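Malate dehydrogenase (PDB 4BGV) probably catalyses the reversible NAD-dependent oxidation of malate to oxaloacetate in the tricarboxylic acid cycle. Local coordinates at residues I145-F157 and A230-V242. Sequence-based numbering, arbitrary orientation. Where two conformers were deposited one is given.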
# COMPACT_ATOMS: atom_id res chain seq x y z
N ILE A 145 28.36 4.91 -4.24
CA ILE A 145 27.93 6.24 -3.83
C ILE A 145 27.10 6.87 -4.94
O ILE A 145 27.55 6.93 -6.09
CB ILE A 145 29.16 7.16 -3.55
CG1 ILE A 145 30.08 6.52 -2.50
CG2 ILE A 145 28.71 8.52 -3.08
CD1 ILE A 145 31.47 7.18 -2.39
N ILE A 146 25.90 7.32 -4.61
CA ILE A 146 25.08 8.06 -5.58
C ILE A 146 24.51 9.34 -4.96
O ILE A 146 24.28 9.40 -3.76
CB ILE A 146 23.93 7.19 -6.17
CG1 ILE A 146 22.99 6.70 -5.07
CG2 ILE A 146 24.51 5.98 -6.91
CD1 ILE A 146 21.83 5.83 -5.62
N GLY A 147 24.29 10.36 -5.79
CA GLY A 147 23.78 11.64 -5.32
C GLY A 147 22.37 11.94 -5.81
O GLY A 147 22.03 11.65 -6.96
N LEU A 148 21.54 12.51 -4.94
CA LEU A 148 20.20 12.93 -5.33
C LEU A 148 20.28 14.05 -6.36
O LEU A 148 20.98 15.03 -6.16
CB LEU A 148 19.42 13.45 -4.11
CG LEU A 148 18.09 14.12 -4.49
CD1 LEU A 148 17.07 13.09 -5.00
CD2 LEU A 148 17.53 14.94 -3.30
N GLY A 149 19.56 13.90 -7.46
CA GLY A 149 19.48 14.98 -8.42
C GLY A 149 18.24 14.78 -9.26
O GLY A 149 17.18 15.34 -8.97
N GLY A 150 18.38 13.95 -10.29
CA GLY A 150 17.32 13.71 -11.24
C GLY A 150 16.02 13.16 -10.65
O GLY A 150 14.95 13.39 -11.21
N SER A 151 16.10 12.41 -9.55
CA SER A 151 14.89 11.85 -8.97
C SER A 151 13.93 12.98 -8.60
O SER A 151 12.71 12.88 -8.78
CB SER A 151 15.19 10.98 -7.74
OG SER A 151 14.00 10.35 -7.29
N LEU A 152 14.50 14.06 -8.07
CA LEU A 152 13.72 15.21 -7.62
C LEU A 152 13.32 16.12 -8.78
O LEU A 152 12.17 16.54 -8.88
CB LEU A 152 14.49 16.00 -6.57
CG LEU A 152 13.83 17.30 -6.08
CD1 LEU A 152 12.44 17.03 -5.48
CD2 LEU A 152 14.73 17.98 -5.05
N ASP A 153 14.26 16.44 -9.67
CA ASP A 153 13.91 17.30 -10.79
C ASP A 153 12.84 16.63 -11.65
O ASP A 153 11.93 17.30 -12.14
CB ASP A 153 15.13 17.66 -11.64
CG ASP A 153 16.10 18.54 -10.90
OD1 ASP A 153 15.64 19.41 -10.11
OD2 ASP A 153 17.33 18.37 -11.09
N SER A 154 12.95 15.32 -11.81
CA SER A 154 11.99 14.62 -12.68
C SER A 154 10.62 14.57 -12.05
O SER A 154 9.61 14.68 -12.76
CB SER A 154 12.47 13.22 -13.08
OG SER A 154 12.47 12.35 -11.97
N THR A 155 10.53 14.43 -10.72
CA THR A 155 9.22 14.40 -10.09
C THR A 155 8.53 15.75 -10.23
O THR A 155 7.33 15.81 -10.44
CB THR A 155 9.30 14.04 -8.60
OG1 THR A 155 10.48 13.28 -8.35
CG2 THR A 155 8.08 13.24 -8.23
N ARG A 156 9.29 16.83 -10.12
CA ARG A 156 8.71 18.17 -10.30
C ARG A 156 8.23 18.35 -11.74
O ARG A 156 7.10 18.76 -11.99
CB ARG A 156 9.70 19.28 -9.90
CG ARG A 156 10.04 19.28 -8.41
CD ARG A 156 10.55 20.66 -7.97
NE ARG A 156 10.73 20.75 -6.52
CZ ARG A 156 11.91 20.86 -5.91
NH1 ARG A 156 13.04 20.91 -6.63
NH2 ARG A 156 11.97 20.92 -4.58
N PHE A 157 9.11 18.03 -12.69
CA PHE A 157 8.84 18.17 -14.12
C PHE A 157 7.56 17.37 -14.46
O PHE A 157 6.67 17.85 -15.16
CB PHE A 157 10.08 17.64 -14.88
CG PHE A 157 10.19 18.06 -16.33
CD1 PHE A 157 9.16 18.69 -17.01
CD2 PHE A 157 11.37 17.81 -17.03
CE1 PHE A 157 9.29 19.05 -18.35
CE2 PHE A 157 11.51 18.17 -18.38
CZ PHE A 157 10.48 18.80 -19.03
N ALA A 230 12.37 22.82 0.45
CA ALA A 230 11.49 21.67 0.21
C ALA A 230 11.93 20.44 1.00
O ALA A 230 13.14 20.24 1.20
CB ALA A 230 11.44 21.35 -1.29
N PHE A 231 10.98 19.62 1.42
CA PHE A 231 11.30 18.37 2.09
C PHE A 231 10.39 17.19 1.75
O PHE A 231 10.85 16.06 1.75
CB PHE A 231 11.45 18.55 3.62
CG PHE A 231 10.24 19.13 4.29
CD1 PHE A 231 10.03 20.51 4.28
CD2 PHE A 231 9.34 18.31 4.96
CE1 PHE A 231 8.92 21.07 4.93
CE2 PHE A 231 8.23 18.86 5.61
CZ PHE A 231 8.02 20.23 5.59
N TYR A 232 9.12 17.44 1.46
CA TYR A 232 8.23 16.33 1.13
C TYR A 232 8.60 15.64 -0.19
O TYR A 232 8.78 14.42 -0.23
CB TYR A 232 6.76 16.77 1.09
CG TYR A 232 6.19 17.04 2.46
CD1 TYR A 232 6.08 16.01 3.41
CD2 TYR A 232 5.76 18.32 2.82
CE1 TYR A 232 5.56 16.24 4.67
CE2 TYR A 232 5.23 18.56 4.10
CZ TYR A 232 5.13 17.52 5.01
OH TYR A 232 4.63 17.74 6.27
N ALA A 233 8.67 16.41 -1.26
CA ALA A 233 9.04 15.82 -2.55
C ALA A 233 10.49 15.28 -2.55
O ALA A 233 10.72 14.16 -3.03
CB ALA A 233 8.80 16.80 -3.71
N PRO A 234 11.46 16.05 -2.00
CA PRO A 234 12.78 15.45 -1.83
C PRO A 234 12.74 14.15 -1.02
O PRO A 234 13.38 13.19 -1.41
CB PRO A 234 13.54 16.53 -1.04
CG PRO A 234 12.91 17.82 -1.51
CD PRO A 234 11.45 17.48 -1.62
N GLY A 235 11.96 14.10 0.05
CA GLY A 235 11.91 12.89 0.87
C GLY A 235 11.55 11.62 0.11
O GLY A 235 12.23 10.59 0.24
N ILE A 236 10.50 11.67 -0.70
CA ILE A 236 10.13 10.49 -1.48
C ILE A 236 11.11 10.27 -2.65
O ILE A 236 11.40 9.13 -3.00
CB ILE A 236 8.63 10.51 -1.93
CG1 ILE A 236 8.26 9.23 -2.69
CG2 ILE A 236 8.28 11.78 -2.76
CD1 ILE A 236 8.34 7.97 -1.85
N SER A 237 11.65 11.34 -3.22
CA SER A 237 12.63 11.21 -4.31
C SER A 237 13.88 10.46 -3.83
O SER A 237 14.47 9.66 -4.57
CB SER A 237 13.02 12.58 -4.86
OG SER A 237 11.89 13.24 -5.40
N ILE A 238 14.26 10.71 -2.59
CA ILE A 238 15.40 10.04 -1.97
C ILE A 238 15.05 8.60 -1.62
O ILE A 238 15.82 7.67 -1.90
CB ILE A 238 15.80 10.79 -0.69
CG1 ILE A 238 16.34 12.19 -1.05
CG2 ILE A 238 16.82 9.98 0.12
CD1 ILE A 238 16.27 13.15 0.16
N ALA A 239 13.87 8.40 -1.03
CA ALA A 239 13.45 7.05 -0.63
C ALA A 239 13.37 6.09 -1.82
O ALA A 239 13.71 4.91 -1.68
CB ALA A 239 12.13 7.10 0.12
N VAL A 240 12.92 6.55 -2.99
CA VAL A 240 12.85 5.62 -4.12
C VAL A 240 14.25 5.15 -4.53
O VAL A 240 14.43 4.02 -4.98
CB VAL A 240 12.05 6.17 -5.34
CG1 VAL A 240 10.58 6.39 -4.95
CG2 VAL A 240 12.68 7.43 -5.90
N MET A 241 15.25 6.01 -4.36
CA MET A 241 16.65 5.62 -4.61
C MET A 241 17.12 4.61 -3.55
O MET A 241 17.71 3.58 -3.89
CB MET A 241 17.58 6.83 -4.57
CG MET A 241 17.40 7.78 -5.76
SD MET A 241 18.15 9.40 -5.48
CE MET A 241 19.91 9.01 -5.44
N VAL A 242 16.86 4.91 -2.28
CA VAL A 242 17.30 4.04 -1.20
C VAL A 242 16.68 2.63 -1.31
O VAL A 242 17.37 1.61 -1.17
CB VAL A 242 16.94 4.64 0.18
CG1 VAL A 242 17.28 3.64 1.31
CG2 VAL A 242 17.65 5.99 0.38
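S151 and S237 bring helices 150-157 and 232-242 together, their axes 8.6 Å apart at closest approach and inclined at 125°. The S151 hydroxyl, turned anti to its own backbone N (chi1 -174°), donates from OG to S237 O at 2.8 Å, reaching that oxygen from the side of its C=O bond (110°) and tilted from the carbonyl plane. S237 OG turns back along its own helix, donating to A233 O at 2.8 Å from above the carbonyl plane; the same oxygen takes S237 N, so two donors satisfy it. Beside this buried polar strip L152 fits against P234, CD2 to CG 4.0 Å, while its CD1 lies over one face of the R156 guanidinium. R156, a substrate-binding residue by similarity, has A230 CB at its edge, 3.4 Å from NH2, and its NE forms a salt bridge with E48 of the second subunit. L148 crosses M241 nearly at right angles, and the bent end of M241 carries CE to I146 CD1 at 3.7 Å. D153, whose CB points away from helix 232-242, hydrogen-bonds through OD2 to ND1 of H180, by similarity the proton acceptor. From strand 145-147, last in order of the Rossmann-type parallel sheet and beside strand 119-122, the chain passes through L148 and the N-cap residue G149 into helix 150-157, which packs between helix 232-242 and strand 172-178, while helix 12-23 lies against the other side of helix 232-242.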